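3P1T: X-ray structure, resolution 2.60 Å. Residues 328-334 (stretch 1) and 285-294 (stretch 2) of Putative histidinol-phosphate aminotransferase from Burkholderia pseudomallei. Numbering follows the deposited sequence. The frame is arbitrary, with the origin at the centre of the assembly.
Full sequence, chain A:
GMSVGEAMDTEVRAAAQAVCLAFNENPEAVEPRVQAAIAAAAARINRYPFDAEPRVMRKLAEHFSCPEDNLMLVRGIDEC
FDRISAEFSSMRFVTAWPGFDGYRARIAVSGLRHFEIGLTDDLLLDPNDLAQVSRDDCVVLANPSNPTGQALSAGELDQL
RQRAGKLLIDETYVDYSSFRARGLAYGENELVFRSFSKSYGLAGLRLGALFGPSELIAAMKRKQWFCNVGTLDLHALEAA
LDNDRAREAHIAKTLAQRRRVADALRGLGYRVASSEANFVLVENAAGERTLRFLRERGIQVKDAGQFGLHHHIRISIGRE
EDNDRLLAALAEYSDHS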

ATOM      1  N   ALA A 328       3.884  17.739 -35.058  1.00 50.72           N
ATOM      2  CA  ALA A 328       3.060  18.128 -36.213  1.00 51.17           C
ATOM      3  C   ALA A 328       1.943  19.086 -35.785  1.00 55.97           C
ATOM      4  O   ALA A 328       1.691  20.070 -36.478  1.00 57.18           O
ATOM      5  CB  ALA A 328       2.477  16.904 -36.893  1.00 51.83           C
ATOM      6  N   ALA A 329       1.333  18.840 -34.616  1.00 52.21           N
ATOM      7  CA  ALA A 329       0.277  19.688 -34.055  1.00 52.24           C
ATOM      8  C   ALA A 329       0.809  21.059 -33.644  1.00 56.28           C
ATOM      9  O   ALA A 329       0.172  22.050 -33.976  1.00 58.15           O
ATOM     10  CB  ALA A 329      -0.365  19.014 -32.855  1.00 51.60           C
ATOM     11  N   LEU A 330       1.967  21.129 -32.947  1.00 51.11           N
ATOM     12  CA  LEU A 330       2.528  22.415 -32.519  1.00 50.42           C
ATOM     13  C   LEU A 330       3.207  23.123 -33.712  1.00 56.66           C
ATOM     14  O   LEU A 330       3.378  24.346 -33.661  1.00 57.10           O
ATOM     15  CB  LEU A 330       3.484  22.283 -31.319  1.00 48.77           C
ATOM     16  CG  LEU A 330       2.812  21.939 -29.973  1.00 51.90           C
ATOM     17  CD1 LEU A 330       3.837  21.681 -28.900  1.00 51.42           C
ATOM     18  CD2 LEU A 330       1.882  23.032 -29.512  1.00 54.33           C
ATOM     19  N   ALA A 331       3.538  22.394 -34.800  1.00 54.59           N
ATOM     20  CA  ALA A 331       4.030  23.064 -36.010  1.00 56.53           C
ATOM     21  C   ALA A 331       2.872  23.850 -36.621  1.00 62.95           C
ATOM     22  O   ALA A 331       3.035  25.026 -36.964  1.00 65.40           O
ATOM     23  CB  ALA A 331       4.609  22.066 -37.002  1.00 57.79           C
ATOM     24  N   GLU A 332       1.670  23.221 -36.647  1.00 57.99           N
ATOM     25  CA  GLU A 332       0.418  23.802 -37.135  1.00 58.86           C
ATOM     26  C   GLU A 332       0.007  25.007 -36.264  1.00 63.72           C
ATOM     27  O   GLU A 332      -0.382  26.039 -36.811  1.00 66.13           O
ATOM     28  CB  GLU A 332      -0.692  22.733 -37.147  1.00 59.85           C
ATOM     29  CG  GLU A 332      -2.000  23.171 -37.789  1.00 67.16           C
ATOM     30  CD  GLU A 332      -3.212  22.285 -37.553  1.00 83.04           C
ATOM     31  OE1 GLU A 332      -3.050  21.096 -37.186  1.00 70.26           O
ATOM     32  OE2 GLU A 332      -4.340  22.792 -37.748  1.00 75.20           O
ATOM     33  N   TYR A 333       0.131  24.882 -34.930  1.00 57.68           N
ATOM     34  CA  TYR A 333      -0.217  25.920 -33.960  1.00 56.98           C
ATOM     35  C   TYR A 333       0.707  27.152 -34.056  1.00 65.01           C
ATOM     36  O   TYR A 333       0.235  28.258 -33.783  1.00 65.29           O
ATOM     37  CB  TYR A 333      -0.165  25.349 -32.536  1.00 55.28           C
ATOM     38  CG  TYR A 333      -0.780  26.236 -31.470  1.00 55.64           C
ATOM     39  CD1 TYR A 333      -2.140  26.545 -31.486  1.00 56.84           C
ATOM     40  CD2 TYR A 333      -0.027  26.683 -30.389  1.00 56.15           C
ATOM     41  CE1 TYR A 333      -2.718  27.335 -30.491  1.00 56.10           C
ATOM     42  CE2 TYR A 333      -0.591  27.479 -29.390  1.00 57.02           C
ATOM     43  CZ  TYR A 333      -1.944  27.792 -29.435  1.00 64.68           C
ATOM     44  OH  TYR A 333      -2.511  28.539 -28.424  1.00 63.17           O
ATOM     45  N   SER A 334       1.996  26.988 -34.462  1.00 64.69           N
ATOM     46  CA  SER A 334       2.941  28.119 -34.572  1.00 66.96           C
ATOM     47  C   SER A 334       2.593  29.046 -35.780  1.00 75.81           C
ATOM     48  O   SER A 334       3.252  30.078 -35.970  1.00 76.86           O
ATOM     49  CB  SER A 334       4.387  27.636 -34.675  1.00 71.08           C
ATOM     50  OG  SER A 334       4.683  27.036 -35.924  1.00 83.52           O
TER
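Stretch 2 (285-294) AAGERTLRFL

The phenol oxygen of Y333 is the most unusual point of this contact: one atom reaches three residues of stretch 2 but makes a single hydrogen bond. Y333 OH donates to T290 OG1 at 2.7 Å. Y333 OH also comes within 3.2 Å of R289 NE, but the angle is poor and no hydrogen bond forms. Instead the oxygen lies over one face of the R289 guanidinium. Y333 OH is also 3.3 Å from A286 CB, which sits at the edge of the tyrosine ring, near its plane.

Stretch 2 starts as loop or turn and becomes a helix that runs through L294 and continues later in the chain. G287 has a positive phi of 66°, a value that by itself favours glycine. Its carbonyl accepts from the backbone of T290, with T290 N to G287 O at 3.3 Å. Regular i to i+4 bonds follow, from R292 N to E288 O at 2.9 Å, F293 N to R289 O at 3.1 Å and L294 N to T290 O at 3.0 Å.

This helix packs against helix 328-333 of stretch 1. The N-to-C directions make an angle of 130°, so the two run obliquely but more against each other than along. The axes approach to 10.9 Å. The backbones come nearest at A329 and L294, whose CA atoms are 6.9 Å apart. About 431 Å² is buried, both sides summed.

The CA-to-CB bond of F293 points toward stretch 1; with Y333, this residue covers most of the contact. Its chi1 is t, as is that of Y333. The two rings form an oblique aromatic pair, with centroids 4.6 Å apart and planes at 46°. Y333 CD1 is 3.5 Å from F293 CG. Y333 CB lies over the face of the F293 ring, 3.9 Å from its centroid, in a CH-pi contact. The edge of the same phenylalanine ring meets the backbone of A329, with A329 O 3.2 Å from F293 CE1. At the exposed margin, E332 CD is 4.0 Å from F293 CZ; the E332 carboxylate oxygens are hydrogen-bonded elsewhere in the structure.

L294 extends the apolar packing into the buried side. Its CA-to-CB bond points sideways, but the end of the side chain comes nearer. L294 CD2 reaches A329 CB at 3.8 Å and L330 CD2 at 3.9 Å. The small side chain of A329 points toward stretch 2.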

ATOM      1  N   ALA A 285       2.294  31.310 -23.207  1.00 54.03           N
ATOM      2  CA  ALA A 285       1.590  32.564 -22.922  1.00 54.15           C
ATOM      3  C   ALA A 285       0.104  32.502 -23.340  1.00 57.83           C
ATOM      4  O   ALA A 285      -0.737  33.134 -22.698  1.00 58.60           O
ATOM      5  CB  ALA A 285       2.275  33.713 -23.640  1.00 55.92           C
ATOM      6  N   ALA A 286      -0.210  31.701 -24.377  1.00 53.17           N
ATOM      7  CA  ALA A 286      -1.552  31.530 -24.927  1.00 53.22           C
ATOM      8  C   ALA A 286      -2.539  30.860 -23.932  1.00 56.64           C
ATOM      9  O   ALA A 286      -3.758  30.921 -24.142  1.00 58.16           O
ATOM     10  CB  ALA A 286      -1.473  30.709 -26.193  1.00 54.07           C
ATOM     11  N   GLY A 287      -2.006  30.242 -22.879  1.00 50.03           N
ATOM     12  CA  GLY A 287      -2.790  29.601 -21.835  1.00 48.78           C
ATOM     13  C   GLY A 287      -3.572  28.393 -22.294  1.00 54.25           C
ATOM     14  O   GLY A 287      -3.058  27.573 -23.058  1.00 55.32           O
ATOM     15  N   GLU A 288      -4.839  28.305 -21.845  1.00 51.32           N
ATOM     16  CA  GLU A 288      -5.805  27.240 -22.133  1.00 50.97           C
ATOM     17  C   GLU A 288      -6.020  27.028 -23.653  1.00 56.49           C
ATOM     18  O   GLU A 288      -6.206  25.884 -24.069  1.00 56.54           O
ATOM     19  CB  GLU A 288      -7.157  27.550 -21.459  1.00 52.40           C
ATOM     20  CG  GLU A 288      -8.175  26.410 -21.490  1.00 60.46           C
ATOM     21  CD  GLU A 288      -7.766  25.090 -20.858  1.00 80.73           C
ATOM     22  OE1 GLU A 288      -7.058  25.097 -19.823  1.00 81.40           O
ATOM     23  OE2 GLU A 288      -8.203  24.042 -21.386  1.00 68.84           O
ATOM     24  N   ARG A 289      -5.963  28.103 -24.467  1.00 54.06           N
ATOM     25  CA  ARG A 289      -6.132  28.049 -25.924  1.00 54.80           C
ATOM     26  C   ARG A 289      -5.272  26.933 -26.555  1.00 57.55           C
ATOM     27  O   ARG A 289      -5.739  26.246 -27.461  1.00 59.53           O
ATOM     28  CB  ARG A 289      -5.761  29.407 -26.548  1.00 57.88           C
ATOM     29  CG  ARG A 289      -6.349  29.648 -27.938  1.00 71.16           C
ATOM     30  CD  ARG A 289      -5.811  30.926 -28.549  1.00 82.59           C
ATOM     31  NE  ARG A 289      -4.651  30.682 -29.411  1.00 93.75           N
ATOM     32  CZ  ARG A 289      -3.651  31.542 -29.597  1.00107.65           C
ATOM     33  NH1 ARG A 289      -3.627  32.695 -28.939  1.00 91.90           N
ATOM     34  NH2 ARG A 289      -2.646  31.235 -30.409  1.00 94.77           N
ATOM     35  N   THR A 290      -4.040  26.741 -26.052  1.00 51.15           N
ATOM     36  CA  THR A 290      -3.097  25.740 -26.545  1.00 49.94           C
ATOM     37  C   THR A 290      -3.571  24.342 -26.174  1.00 53.65           C
ATOM     38  O   THR A 290      -3.570  23.456 -27.026  1.00 53.07           O
ATOM     39  CB  THR A 290      -1.710  26.020 -25.974  1.00 51.89           C
ATOM     40  OG1 THR A 290      -1.377  27.386 -26.215  1.00 50.00           O
ATOM     41  CG2 THR A 290      -0.639  25.103 -26.552  1.00 47.68           C
ATOM     42  N   LEU A 291      -3.951  24.141 -24.897  1.00 50.87           N
ATOM     43  CA  LEU A 291      -4.418  22.852 -24.371  1.00 50.38           C
ATOM     44  C   LEU A 291      -5.680  22.389 -25.123  1.00 56.77           C
ATOM     45  O   LEU A 291      -5.764  21.229 -25.524  1.00 56.31           O
ATOM     46  CB  LEU A 291      -4.688  22.950 -22.867  1.00 49.02           C
ATOM     47  CG  LEU A 291      -3.502  23.313 -21.995  1.00 53.11           C
ATOM     48  CD1 LEU A 291      -3.977  23.898 -20.691  1.00 53.06           C
ATOM     49  CD2 LEU A 291      -2.574  22.109 -21.760  1.00 55.15           C
ATOM     50  N   ARG A 292      -6.615  23.322 -25.368  1.00 55.23           N
ATOM     51  CA  ARG A 292      -7.865  23.094 -26.097  1.00 55.77           C
ATOM     52  C   ARG A 292      -7.555  22.661 -27.549  1.00 61.10           C
ATOM     53  O   ARG A 292      -8.151  21.690 -28.025  1.00 62.38           O
ATOM     54  CB  ARG A 292      -8.720  24.371 -26.048  1.00 53.89           C
ATOM     55  CG  ARG A 292     -10.094  24.257 -26.688  1.00 63.74           C
ATOM     56  CD  ARG A 292     -11.009  25.435 -26.363  1.00 81.94           C
ATOM     57  NE  ARG A 292     -10.497  26.746 -26.794  1.00 97.25           N
ATOM     58  CZ  ARG A 292     -10.014  27.679 -25.971  1.00112.41           C
ATOM     59  NH1 ARG A 292      -9.975  27.463 -24.660  1.00 99.61           N
ATOM     60  NH2 ARG A 292      -9.576  28.835 -26.452  1.00 97.34           N
ATOM     61  N   PHE A 293      -6.593  23.347 -28.220  1.00 56.77           N
ATOM     62  CA  PHE A 293      -6.109  23.050 -29.576  1.00 57.22           C
ATOM     63  C   PHE A 293      -5.555  21.615 -29.676  1.00 61.08           C
ATOM     64  O   PHE A 293      -5.903  20.878 -30.597  1.00 61.22           O
ATOM     65  CB  PHE A 293      -5.012  24.059 -29.969  1.00 59.31           C
ATOM     66  CG  PHE A 293      -4.329  23.809 -31.298  1.00 61.26           C
ATOM     67  CD1 PHE A 293      -3.192  23.012 -31.375  1.00 63.20           C
ATOM     68  CD2 PHE A 293      -4.800  24.406 -32.464  1.00 64.39           C
ATOM     69  CE1 PHE A 293      -2.573  22.774 -32.602  1.00 64.97           C
ATOM     70  CE2 PHE A 293      -4.148  24.208 -33.684  1.00 68.14           C
ATOM     71  CZ  PHE A 293      -3.050  23.378 -33.749  1.00 65.84           C
ATOM     72  N   LEU A 294      -4.667  21.251 -28.749  1.00 57.56           N
ATOM     73  CA  LEU A 294      -4.044  19.941 -28.676  1.00 56.97           C
ATOM     74  C   LEU A 294      -5.076  18.851 -28.318  1.00 62.78           C
ATOM     75  O   LEU A 294      -4.963  17.754 -28.863  1.00 63.18           O
ATOM     76  CB  LEU A 294      -2.880  19.937 -27.661  1.00 55.54           C
ATOM     77  CG  LEU A 294      -1.635  20.777 -28.010  1.00 59.42           C
ATOM     78  CD1 LEU A 294      -0.628  20.755 -26.874  1.00 57.33           C
ATOM     79  CD2 LEU A 294      -0.971  20.314 -29.315  1.00 60.11           C
TER